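Local coordinates for lovastatin nonaketide synthase, polyketide synthase component (Aspergillus terreus, PDB 7CPX), which builds dihydromonacolin L from nine malonyl-CoA units as an iterative polyketide synthase, working as a homodimer with the partner protein LovC in lovastatin biosynthesis, at residues D2156-V2162 with P2234-A2240; I2147-F2153 with F2370-V2375; C631-I636 with S657-A661; Y583-I587 with V637-L641. The protein carries 2 engineered substitutions. One frame throughout, in Å; residues are numbered along the deposited sequence.

Interaction 1 of 4, residues D2156-V2162 with P2234-A2240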
loop_
_atom_site.group_PDB
_atom_site.type_symbol
_atom_site.label_atom_id
_atom_site.label_comp_id
_atom_site.label_asym_id
_atom_site.label_seq_id
_atom_site.Cartn_x
_atom_site.Cartn_y
_atom_site.Cartn_z
ATOM N N ASP A 2156 -22.344 57.059 4.917
ATOM C CA ASP A 2156 -22.370 58.516 4.959
ATOM C C ASP A 2156 -22.848 59.048 6.305
ATOM O O ASP A 2156 -23.454 60.122 6.369
ATOM C CB ASP A 2156 -23.253 59.058 3.836
ATOM C CG ASP A 2156 -24.686 58.569 3.932
ATOM O OD1 ASP A 2156 -24.982 57.760 4.837
ATOM O OD2 ASP A 2156 -25.518 58.994 3.103
ATOM N N LYS A 2157 -22.587 58.316 7.386
ATOM C CA LYS A 2157 -23.020 58.722 8.713
ATOM C C LYS A 2157 -21.985 58.302 9.742
ATOM O O LYS A 2157 -21.318 57.275 9.595
ATOM C CB LYS A 2157 -24.384 58.118 9.067
ATOM C CG LYS A 2157 -25.553 58.789 8.371
ATOM C CD LYS A 2157 -26.814 57.950 8.463
ATOM C CE LYS A 2157 -28.020 58.702 7.925
ATOM N NZ LYS A 2157 -29.236 57.846 7.869
ATOM N N THR A 2158 -21.860 59.112 10.788
ATOM C CA THR A 2158 -20.995 58.798 11.914
ATOM C C THR A 2158 -21.794 58.082 12.988
ATOM O O THR A 2158 -22.899 58.501 13.340
ATOM C CB THR A 2158 -20.369 60.061 12.505
ATOM O OG1 THR A 2158 -21.153 61.205 12.143
ATOM C CG2 THR A 2158 -18.949 60.235 12.014
ATOM N N TYR A 2159 -21.234 56.999 13.505
ATOM C CA TYR A 2159 -21.865 56.225 14.563
ATOM C C TYR A 2159 -21.084 56.447 15.849
ATOM O O TYR A 2159 -19.883 56.164 15.910
ATOM C CB TYR A 2159 -21.935 54.751 14.177
ATOM C CG TYR A 2159 -22.774 54.543 12.938
ATOM C CD1 TYR A 2159 -24.156 54.535 13.011
ATOM C CD2 TYR A 2159 -22.185 54.386 11.696
ATOM C CE1 TYR A 2159 -24.930 54.359 11.885
ATOM C CE2 TYR A 2159 -22.951 54.211 10.562
ATOM C CZ TYR A 2159 -24.324 54.199 10.663
ATOM O OH TYR A 2159 -25.095 54.022 9.536
ATOM N N LEU A 2160 -21.770 56.963 16.864
ATOM C CA LEU A 2160 -21.139 57.479 18.072
ATOM C C LEU A 2160 -21.311 56.464 19.194
ATOM O O LEU A 2160 -22.403 56.328 19.755
ATOM C CB LEU A 2160 -21.752 58.823 18.453
ATOM C CG LEU A 2160 -21.093 59.576 19.608
ATOM C CD1 LEU A 2160 -19.700 60.026 19.218
ATOM C CD2 LEU A 2160 -21.945 60.762 20.018
ATOM N N LEU A 2161 -20.235 55.762 19.527
ATOM C CA LEU A 2161 -20.236 54.790 20.615
ATOM C C LEU A 2161 -19.756 55.518 21.865
ATOM O O LEU A 2161 -18.553 55.715 22.063
ATOM C CB LEU A 2161 -19.358 53.593 20.270
ATOM C CG LEU A 2161 -19.340 53.171 18.799
ATOM C CD1 LEU A 2161 -18.533 51.899 18.628
ATOM C CD2 LEU A 2161 -20.741 52.970 18.247
ATOM N N VAL A 2162 -20.704 55.926 22.703
ATOM C CA VAL A 2162 -20.414 56.736 23.881
ATOM C C VAL A 2162 -20.013 55.812 25.020
ATOM O O VAL A 2162 -20.754 54.889 25.375
ATOM C CB VAL A 2162 -21.621 57.601 24.266
ATOM C CG1 VAL A 2162 -21.296 58.464 25.473
ATOM C CG2 VAL A 2162 -22.044 58.462 23.092
ATOM N N PRO A 2234 -19.213 62.857 8.757
ATOM C CA PRO A 2234 -20.632 62.972 8.411
ATOM C C PRO A 2234 -21.481 63.192 9.650
ATOM O O PRO A 2234 -21.010 62.989 10.779
ATOM C CB PRO A 2234 -20.949 61.620 7.753
ATOM C CG PRO A 2234 -19.648 61.120 7.268
ATOM C CD PRO A 2234 -18.628 61.602 8.253
ATOM N N PRO A 2235 -22.734 63.611 9.483
ATOM C CA PRO A 2235 -23.598 63.817 10.649
ATOM C C PRO A 2235 -23.832 62.519 11.404
ATOM O O PRO A 2235 -23.828 61.428 10.829
ATOM C CB PRO A 2235 -24.901 64.352 10.041
ATOM C CG PRO A 2235 -24.519 64.861 8.694
ATOM C CD PRO A 2235 -23.411 63.978 8.228
ATOM N N VAL A 2236 -24.039 62.650 12.714
ATOM C CA VAL A 2236 -24.258 61.481 13.556
ATOM C C VAL A 2236 -25.564 60.817 13.147
ATOM O O VAL A 2236 -26.644 61.409 13.264
ATOM C CB VAL A 2236 -24.269 61.870 15.037
ATOM C CG1 VAL A 2236 -24.464 60.639 15.900
ATOM C CG2 VAL A 2236 -22.979 62.579 15.409
ATOM N N GLY A 2237 -25.469 59.582 12.667
ATOM C CA GLY A 2237 -26.633 58.819 12.266
ATOM C C GLY A 2237 -27.035 57.772 13.282
ATOM O O GLY A 2237 -28.053 57.096 13.113
ATOM N N GLY A 2238 -26.245 57.619 14.338
ATOM C CA GLY A 2238 -26.562 56.651 15.366
ATOM C C GLY A 2238 -25.657 56.819 16.563
ATOM O O GLY A 2238 -24.565 57.389 16.468
ATOM N N ILE A 2239 -26.131 56.312 17.698
ATOM C CA ILE A 2239 -25.400 56.376 18.956
ATOM C C ILE A 2239 -25.475 55.016 19.630
ATOM O O ILE A 2239 -26.542 54.394 19.668
ATOM C CB ILE A 2239 -25.956 57.469 19.889
ATOM C CG1 ILE A 2239 -25.857 58.840 19.217
ATOM C CG2 ILE A 2239 -25.196 57.472 21.207
ATOM C CD1 ILE A 2239 -26.471 59.962 20.023
ATOM N N ALA A 2240 -24.345 54.559 20.161
ATOM C CA ALA A 2240 -24.272 53.349 20.976
ATOM C C ALA A 2240 -23.847 53.794 22.372
ATOM O O ALA A 2240 -22.659 53.829 22.697
ATOM C CB ALA A 2240 -23.305 52.338 20.386
#
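The ring of Y2159 meets the backbone of G2237 and G2238 obliquely; its CD1 is 4.0 Å from G2238 CA. Beyond the two segments the same ring meets F2153 edge-to-face and F2288 with the planes roughly parallel, while its hydroxyl bonds to the backbone N of A2154. The strand carrying it, 2158-2162, is the first strand of the ketoreductase's Rossmann-type parallel sheet, and 2236-2240 lies beside it. Their pairing starts with T2158 N bonding to P2235 O and G2237 N to T2158 O. A beta bulge then interrupts the register: T2158 faces V2236, but Y2159 faces G2238, so G2237 is the extra residue. L2160 N reaches G2238 O at 2.9 Å with a nearly straight N-H (168°), and A2240 N returns to L2160 O at 2.7 Å. The two faces of the sheet differ in what they bring together. On one, L2160 CB packs between V2236 and I2239, at 4.1 Å from V2236 CG1. On the other, L2161 meets A2240. K2157 runs its extended chain past G2237 CA to a salt bridge with D2287. Farther along, the V2162 and I2239 side chains run alongside each other in one direction: V2162 CG2, anti to its own carbonyl carbon, comes 3.8 Å from I2239 CG2.

Interaction 2 of 4, residues I2147-F2153 with F2370-V2375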
loop_
_atom_site.group_PDB
_atom_site.type_symbol
_atom_site.label_atom_id
_atom_site.label_comp_id
_atom_site.label_asym_id
_atom_site.label_seq_id
_atom_site.Cartn_x
_atom_site.Cartn_y
_atom_site.Cartn_z
ATOM N N ILE A 2147 -28.842 38.285 11.808
ATOM C CA ILE A 2147 -29.202 39.697 11.793
ATOM C C ILE A 2147 -28.091 40.525 11.164
ATOM O O ILE A 2147 -28.359 41.497 10.447
ATOM C CB ILE A 2147 -29.519 40.174 13.223
ATOM C CG1 ILE A 2147 -30.194 41.545 13.197
ATOM C CG2 ILE A 2147 -28.254 40.236 14.048
ATOM C CD1 ILE A 2147 -31.610 41.512 12.683
ATOM N N ASP A 2148 -26.835 40.161 11.419
ATOM C CA ASP A 2148 -25.680 40.882 10.904
ATOM C C ASP A 2148 -25.050 40.186 9.703
ATOM O O ASP A 2148 -23.871 40.409 9.414
ATOM C CB ASP A 2148 -24.640 41.069 12.009
ATOM C CG ASP A 2148 -24.153 39.753 12.581
ATOM O OD1 ASP A 2148 -24.656 38.692 12.155
ATOM O OD2 ASP A 2148 -23.264 39.780 13.458
ATOM N N ALA A 2149 -25.805 39.332 9.009
ATOM C CA ALA A 2149 -25.280 38.713 7.798
ATOM C C ALA A 2149 -25.087 39.737 6.690
ATOM O O ALA A 2149 -24.183 39.592 5.858
ATOM C CB ALA A 2149 -26.216 37.600 7.329
ATOM N N GLU A 2150 -25.916 40.774 6.664
ATOM C CA GLU A 2150 -25.886 41.798 5.632
ATOM C C GLU A 2150 -25.444 43.127 6.231
ATOM O O GLU A 2150 -25.395 43.304 7.451
ATOM C CB GLU A 2150 -27.266 41.942 4.978
ATOM C CG GLU A 2150 -27.232 42.378 3.524
ATOM C CD GLU A 2150 -26.668 41.311 2.609
ATOM O OE1 GLU A 2150 -26.325 40.218 3.108
ATOM O OE2 GLU A 2150 -26.569 41.564 1.391
ATOM N N THR A 2151 -25.116 44.067 5.349
ATOM C CA THR A 2151 -24.757 45.407 5.790
ATOM C C THR A 2151 -25.906 46.023 6.578
ATOM O O THR A 2151 -27.071 45.924 6.182
ATOM C CB THR A 2151 -24.406 46.286 4.591
ATOM O OG1 THR A 2151 -23.209 45.799 3.971
ATOM C CG2 THR A 2151 -24.199 47.727 5.028
ATOM N N LEU A 2152 -25.571 46.660 7.698
ATOM C CA LEU A 2152 -26.561 47.237 8.593
ATOM C C LEU A 2152 -26.426 48.740 8.773
ATOM O O LEU A 2152 -27.294 49.344 9.414
ATOM C CB LEU A 2152 -26.473 46.579 9.976
ATOM C CG LEU A 2152 -26.878 45.110 10.051
ATOM C CD1 LEU A 2152 -26.443 44.534 11.377
ATOM C CD2 LEU A 2152 -28.374 44.964 9.876
ATOM N N PHE A 2153 -25.380 49.358 8.236
ATOM C CA PHE A 2153 -25.072 50.748 8.524
ATOM C C PHE A 2153 -24.720 51.487 7.242
ATOM O O PHE A 2153 -24.254 50.891 6.267
ATOM C CB PHE A 2153 -23.919 50.847 9.524
ATOM C CG PHE A 2153 -24.173 50.109 10.807
ATOM C CD1 PHE A 2153 -24.992 50.648 11.780
ATOM C CD2 PHE A 2153 -23.597 48.874 11.034
ATOM C CE1 PHE A 2153 -25.231 49.969 12.958
ATOM C CE2 PHE A 2153 -23.831 48.190 12.208
ATOM C CZ PHE A 2153 -24.649 48.738 13.173
ATOM N N PHE A 2370 -26.674 44.050 19.690
ATOM C CA PHE A 2370 -26.701 45.454 19.296
ATOM C C PHE A 2370 -27.290 45.617 17.902
ATOM O O PHE A 2370 -28.037 46.567 17.639
ATOM C CB PHE A 2370 -25.291 46.039 19.352
ATOM C CG PHE A 2370 -25.208 47.458 18.876
ATOM C CD1 PHE A 2370 -25.022 47.742 17.538
ATOM C CD2 PHE A 2370 -25.316 48.507 19.768
ATOM C CE1 PHE A 2370 -24.950 49.041 17.096
ATOM C CE2 PHE A 2370 -25.241 49.811 19.334
ATOM C CZ PHE A 2370 -25.058 50.080 17.996
ATOM N N ALA A 2371 -26.952 44.706 16.991
ATOM C CA ALA A 2371 -27.493 44.762 15.640
ATOM C C ALA A 2371 -29.005 44.634 15.663
ATOM O O ALA A 2371 -29.719 45.379 14.984
ATOM C CB ALA A 2371 -26.887 43.646 14.795
ATOM N N GLU A 2372 -29.511 43.680 16.442
ATOM C CA GLU A 2372 -30.950 43.493 16.524
ATOM C C GLU A 2372 -31.620 44.674 17.204
ATOM O O GLU A 2372 -32.758 45.007 16.873
ATOM C CB GLU A 2372 -31.275 42.200 17.264
ATOM C CG GLU A 2372 -32.724 41.778 17.126
ATOM C CD GLU A 2372 -32.974 40.893 15.920
ATOM O OE1 GLU A 2372 -32.020 40.245 15.441
ATOM O OE2 GLU A 2372 -34.130 40.845 15.448
ATOM N N ALA A 2373 -30.938 45.322 18.149
ATOM C CA ALA A 2373 -31.494 46.530 18.751
ATOM C C ALA A 2373 -31.584 47.661 17.734
ATOM O O ALA A 2373 -32.576 48.398 17.699
ATOM C CB ALA A 2373 -30.652 46.959 19.948
ATOM N N VAL A 2374 -30.555 47.815 16.903
ATOM C CA VAL A 2374 -30.600 48.815 15.841
ATOM C C VAL A 2374 -31.749 48.513 14.891
ATOM O O VAL A 2374 -32.506 49.407 14.488
ATOM C CB VAL A 2374 -29.255 48.864 15.094
ATOM C CG1 VAL A 2374 -29.368 49.734 13.858
ATOM C CG2 VAL A 2374 -28.165 49.379 16.006
ATOM N N VAL A 2375 -31.888 47.242 14.515
ATOM C CA VAL A 2375 -32.962 46.842 13.615
ATOM C C VAL A 2375 -34.314 47.105 14.259
ATOM O O VAL A 2375 -35.262 47.523 13.590
ATOM C CB VAL A 2375 -32.800 45.364 13.222
ATOM C CG1 VAL A 2375 -34.039 44.870 12.502
ATOM C CG2 VAL A 2375 -31.574 45.195 12.351
#
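This is an apolar packing contact between a loop and a helix in the ketoreductase domain: A2371, V2374 and V2375 on one side of helix 2363-2385 meet I2147, L2152 and F2153, which sit in the loop leading to strand 2158-2162, the first strand of the Rossmann fold. Every residue that touches is buried, and the two segments share no hydrogen bond, so shape does the work. A2371 sits in the middle. Its CB is 3.6 Å from L2152 CD1 and 3.7 Å from I2147 CG2, two branches arriving from different residues of the curled loop. I2147 divides its duties: with CG1 anti to the backbone N (chi1 -167°), CG2 is left for A2371 while CD1 reaches V2375 CG2 at 3.7 Å. L2152 crosses V2375 at about a right angle and touches it with CD2. I2147 CD1 also lies against the carboxylate end of E2372, 3.6 Å from E2372 CD. That acid takes its charge partner elsewhere, in a salt bridge to R1819, which probably offsets part of the charge beside the isoleucine. Polar bonds outside the two segments also hold the loop: D2148 OD2 accepts from W2175 NE1, and L2152 O from R2378, farther along the same helix. At the far end F2153 comes in obliquely to F2370, turned so that its CZ lies in the plane of the F2370 ring, at its edge, 3.9 Å from F2370 CE1.

Interaction 3 of 4, residues C631-I636 with S657-A661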
loop_
_atom_site.group_PDB
_atom_site.type_symbol
_atom_site.label_atom_id
_atom_site.label_comp_id
_atom_site.label_asym_id
_atom_site.label_seq_id
_atom_site.Cartn_x
_atom_site.Cartn_y
_atom_site.Cartn_z
ATOM N N CYS A 631 64.399 -60.511 -4.969
ATOM C CA CYS A 631 63.106 -60.201 -5.570
ATOM C C CYS A 631 62.010 -61.084 -4.988
ATOM O O CYS A 631 60.883 -60.623 -4.762
ATOM C CB CYS A 631 63.180 -60.366 -7.087
ATOM S SG CYS A 631 61.643 -59.964 -7.950
ATOM N N CYS A 632 62.317 -62.361 -4.746
ATOM C CA CYS A 632 61.316 -63.249 -4.164
ATOM C C CYS A 632 60.880 -62.758 -2.790
ATOM O O CYS A 632 59.685 -62.731 -2.484
ATOM C CB CYS A 632 61.863 -64.673 -4.073
ATOM S SG CYS A 632 60.662 -65.876 -3.463
ATOM N N ALA A 633 61.839 -62.361 -1.949
ATOM C CA ALA A 633 61.509 -61.842 -0.627
ATOM C C ALA A 633 60.746 -60.530 -0.728
ATOM O O ALA A 633 59.810 -60.291 0.044
ATOM C CB ALA A 633 62.783 -61.656 0.195
ATOM N N VAL A 634 61.133 -59.665 -1.666
ATOM C CA VAL A 634 60.410 -58.413 -1.866
ATOM C C VAL A 634 58.945 -58.697 -2.160
ATOM O O VAL A 634 58.040 -58.136 -1.530
ATOM C CB VAL A 634 61.062 -57.597 -2.996
ATOM C CG1 VAL A 634 60.114 -56.518 -3.491
ATOM C CG2 VAL A 634 62.371 -56.987 -2.526
ATOM N N GLN A 635 58.693 -59.592 -3.116
ATOM C CA GLN A 635 57.321 -59.874 -3.515
ATOM C C GLN A 635 56.559 -60.595 -2.409
ATOM O O GLN A 635 55.366 -60.346 -2.211
ATOM C CB GLN A 635 57.318 -60.685 -4.809
ATOM C CG GLN A 635 57.908 -59.916 -5.983
ATOM C CD GLN A 635 58.043 -60.754 -7.236
ATOM O OE1 GLN A 635 57.156 -60.762 -8.087
ATOM N NE2 GLN A 635 59.163 -61.457 -7.362
ATOM N N ILE A 636 57.231 -61.478 -1.667
ATOM C CA ILE A 636 56.575 -62.173 -0.562
ATOM C C ILE A 636 56.151 -61.178 0.511
ATOM O O ILE A 636 55.022 -61.219 1.012
ATOM C CB ILE A 636 57.501 -63.260 0.012
ATOM C CG1 ILE A 636 57.627 -64.421 -0.977
ATOM C CG2 ILE A 636 56.974 -63.750 1.354
ATOM C CD1 ILE A 636 58.767 -65.368 -0.671
ATOM N N SER A 657 61.905 -65.056 -10.117
ATOM C CA SER A 657 61.319 -64.772 -8.812
ATOM C C SER A 657 59.829 -64.487 -8.930
ATOM O O SER A 657 59.034 -64.934 -8.092
ATOM C CB SER A 657 62.038 -63.588 -8.163
ATOM O OG SER A 657 63.415 -63.865 -7.981
ATOM N N GLY A 658 59.428 -63.773 -9.978
ATOM C CA GLY A 658 58.037 -63.418 -10.171
ATOM C C GLY A 658 57.139 -64.635 -10.151
ATOM O O GLY A 658 55.960 -64.542 -9.797
ATOM N N GLU A 659 57.688 -65.788 -10.528
ATOM C CA GLU A 659 56.921 -67.024 -10.440
ATOM C C GLU A 659 56.902 -67.550 -9.011
ATOM O O GLU A 659 55.830 -67.811 -8.452
ATOM C CB GLU A 659 57.502 -68.069 -11.395
ATOM C CG GLU A 659 56.517 -69.155 -11.812
ATOM C CD GLU A 659 56.028 -69.991 -10.645
ATOM O OE1 GLU A 659 56.860 -70.377 -9.798
ATOM O OE2 GLU A 659 54.809 -70.252 -10.571
ATOM N N ILE A 660 58.077 -67.679 -8.392
ATOM C CA ILE A 660 58.165 -68.342 -7.093
ATOM C C ILE A 660 57.269 -67.635 -6.084
ATOM O O ILE A 660 56.415 -68.255 -5.438
ATOM C CB ILE A 660 59.625 -68.390 -6.611
ATOM C CG1 ILE A 660 60.494 -69.164 -7.607
ATOM C CG2 ILE A 660 59.704 -69.022 -5.228
ATOM C CD1 ILE A 660 61.984 -69.055 -7.344
ATOM N N ALA A 661 57.420 -66.315 -5.970
ATOM C CA ALA A 661 56.573 -65.563 -5.054
ATOM C C ALA A 661 55.106 -65.728 -5.419
ATOM O O ALA A 661 54.254 -65.909 -4.541
ATOM C CB ALA A 661 56.967 -64.086 -5.063
#
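The close-packed part of this helix pair lies where A661 and S657 face C631 and Q635. A661 CB lies 3.4 Å from Q635 CB, methyl against methylene, and one turn earlier S657 CB meets C631 CB at 3.6 Å. With A661, S657 and C631 all small, the segment axes come within 8.4 Å, at 42°. Toward the other side the fit slackens. C632 SG, swung anti to its backbone N (chi1 -176°), still touches I660 CG2 at 3.7 Å, but I636 CG1 stands 4.2 Å from A661 CB. This looser side is no opening to solvent: helix 671-682 covers it, through A678 on C632 and A671 and A674 on I636. Polar groups play a minor part. S657 OG bonds back to Q628 O in the longer helix, and the side-chain amide of Q635 lies beside the first turn of helix 657-665, though its exact placement is doubtful. G658 in that turn is the last glycine of a GxSxG sequence at the preceding strand-to-helix turn of the acyltransferase domain, consistent with a nucleophile elbow whose outgoing helix rests on helix 624-644.

Interaction 4 of 4, residues Y583-I587 with V637-L641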
loop_
_atom_site.group_PDB
_atom_site.type_symbol
_atom_site.label_atom_id
_atom_site.label_comp_id
_atom_site.label_asym_id
_atom_site.label_seq_id
_atom_site.Cartn_x
_atom_site.Cartn_y
_atom_site.Cartn_z
ATOM N N TYR A 583 56.803 -55.664 11.774
ATOM C CA TYR A 583 56.124 -56.762 11.093
ATOM C C TYR A 583 56.945 -57.261 9.910
ATOM O O TYR A 583 57.103 -58.474 9.713
ATOM C CB TYR A 583 54.738 -56.301 10.640
ATOM C CG TYR A 583 53.924 -57.346 9.915
ATOM C CD1 TYR A 583 53.429 -58.456 10.584
ATOM C CD2 TYR A 583 53.630 -57.209 8.566
ATOM C CE1 TYR A 583 52.677 -59.409 9.925
ATOM C CE2 TYR A 583 52.878 -58.154 7.900
ATOM C CZ TYR A 583 52.405 -59.252 8.583
ATOM O OH TYR A 583 51.655 -60.197 7.921
ATOM N N VAL A 584 57.493 -56.335 9.120
ATOM C CA VAL A 584 58.369 -56.722 8.021
ATOM C C VAL A 584 59.627 -57.386 8.558
ATOM O O VAL A 584 60.166 -58.307 7.935
ATOM C CB VAL A 584 58.701 -55.496 7.149
ATOM C CG1 VAL A 584 59.717 -55.863 6.077
ATOM C CG2 VAL A 584 57.434 -54.947 6.515
ATOM N N ARG A 585 60.121 -56.933 9.713
ATOM C CA ARG A 585 61.293 -57.569 10.307
ATOM C C ARG A 585 60.994 -59.008 10.714
ATOM O O ARG A 585 61.832 -59.897 10.528
ATOM C CB ARG A 585 61.773 -56.759 11.509
ATOM C CG ARG A 585 63.180 -57.109 11.961
ATOM C CD ARG A 585 63.610 -56.270 13.154
ATOM N NE ARG A 585 63.512 -54.840 12.882
ATOM C CZ ARG A 585 64.432 -54.130 12.244
ATOM N NH1 ARG A 585 65.538 -54.687 11.777
ATOM N NH2 ARG A 585 64.238 -52.826 12.068
ATOM N N ASN A 586 59.811 -59.257 11.278
ATOM C CA ASN A 586 59.428 -60.626 11.617
ATOM C C ASN A 586 59.280 -61.479 10.363
ATOM O O ASN A 586 59.669 -62.654 10.351
ATOM C CB ASN A 586 58.129 -60.624 12.421
ATOM C CG ASN A 586 58.270 -59.913 13.753
ATOM O OD1 ASN A 586 59.367 -59.816 14.304
ATOM N ND2 ASN A 586 57.158 -59.415 14.278
ATOM N N ILE A 587 58.715 -60.906 9.300
ATOM C CA ILE A 587 58.636 -61.633 8.036
ATOM C C ILE A 587 60.034 -61.979 7.542
ATOM O O ILE A 587 60.280 -63.085 7.045
ATOM C CB ILE A 587 57.852 -60.816 6.993
ATOM C CG1 ILE A 587 56.387 -60.698 7.416
ATOM C CG2 ILE A 587 57.969 -61.472 5.624
ATOM C CD1 ILE A 587 55.598 -59.662 6.643
ATOM N N VAL A 637 57.052 -60.266 0.879
ATOM C CA VAL A 637 56.722 -59.270 1.893
ATOM C C VAL A 637 55.584 -58.384 1.411
ATOM O O VAL A 637 54.647 -58.086 2.162
ATOM C CB VAL A 637 57.970 -58.444 2.254
ATOM C CG1 VAL A 637 57.587 -57.238 3.097
ATOM C CG2 VAL A 637 58.983 -59.308 2.986
ATOM N N LEU A 638 55.644 -57.947 0.152
ATOM C CA LEU A 638 54.608 -57.060 -0.363
ATOM C C LEU A 638 53.250 -57.752 -0.408
ATOM O O LEU A 638 52.234 -57.157 -0.032
ATOM C CB LEU A 638 55.007 -56.551 -1.747
ATOM C CG LEU A 638 56.216 -55.611 -1.730
ATOM C CD1 LEU A 638 56.822 -55.472 -3.113
ATOM C CD2 LEU A 638 55.826 -54.245 -1.181
ATOM N N VAL A 639 53.206 -59.008 -0.857
ATOM C CA VAL A 639 51.930 -59.712 -0.932
ATOM C C VAL A 639 51.404 -60.011 0.467
ATOM O O VAL A 639 50.192 -59.976 0.705
ATOM C CB VAL A 639 52.063 -60.990 -1.782
ATOM C CG1 VAL A 639 52.943 -62.011 -1.093
ATOM C CG2 VAL A 639 50.689 -61.577 -2.086
ATOM N N ARG A 640 52.295 -60.319 1.415
ATOM C CA ARG A 640 51.849 -60.513 2.791
ATOM C C ARG A 640 51.260 -59.229 3.357
ATOM O O ARG A 640 50.242 -59.261 4.057
ATOM C CB ARG A 640 53.007 -61.001 3.662
ATOM C CG ARG A 640 53.343 -62.470 3.470
ATOM C CD ARG A 640 54.196 -63.005 4.610
ATOM N NE ARG A 640 53.485 -62.979 5.884
ATOM C CZ ARG A 640 53.957 -63.473 7.020
ATOM N NH1 ARG A 640 55.146 -64.050 7.083
ATOM N NH2 ARG A 640 53.217 -63.387 8.122
ATOM N N LEU A 641 51.888 -58.087 3.071
ATOM C CA LEU A 641 51.332 -56.813 3.513
ATOM C C LEU A 641 49.971 -56.560 2.878
ATOM O O LEU A 641 49.034 -56.116 3.550
ATOM C CB LEU A 641 52.294 -55.676 3.174
ATOM C CG LEU A 641 53.607 -55.640 3.958
ATOM C CD1 LEU A 641 54.568 -54.647 3.330
ATOM C CD2 LEU A 641 53.355 -55.290 5.415
#
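I587 and V637 meet at the middle of this crossing, I587 CG2 against V637 CG2 at 3.6 Å. Beside them V584 CG1 lies 3.9 Å from V637 CG1, the two valines crossing at about a right angle. L641 passes Y583 in the opposite direction and pushes CD2 up to the edge of the ring, in its plane, 3.7 Å from Y583 CD2. The fourth element is R640, whose side chain comes from the direction opposite to that of I587. Its chain bends at chi3 (64°), and I587 CG1 comes to rest over one face of the guanidinium, 3.6 Å from R640 NH1 and displaced toward the rim. Y583 OH stands 3.6 Å from R640 NH2, with ring and guanidinium planes 82° apart; this is contact rather than a hydrogen bond. The two helical segments run at 128° with their axes 10.8 Å apart, a spacing bridged by side chains alone. Farther out, V912 backs both Y583 and L641, L574 lies on V637, and F664 of helix 657-665 touches R640. All of this joins helix 582-596 to helix 624-644 in the acyltransferase domain. Between the two segments, then, the contact is held by nondirectional packing: branched aliphatic chains fill the buried centre, while the partly exposed tyrosine and arginine lend mainly their carbon edge and flat face.

The four contacts form two distant pairs. Interactions 1 and 2 share the ketoreductase domain, their centres 15 Å apart, and they touch directly: A2240 CB meets F2370 CE2 at 3.4 Å, and Y2159 OH lies equally close to F2153 CB. The loop of interaction 2 leads, a few residues on, into strand 2158-2162 of interaction 1, whose last residue, V2162, precedes the first residue of the NADP pocket, although neither contact lies at that site. In the transacylase domain, interactions 3 and 4 use successive parts of helix 624-644, with centres 12 Å apart. About 148 Å separates the centres of interactions 1 and 3, on opposite sides of the chain's centre.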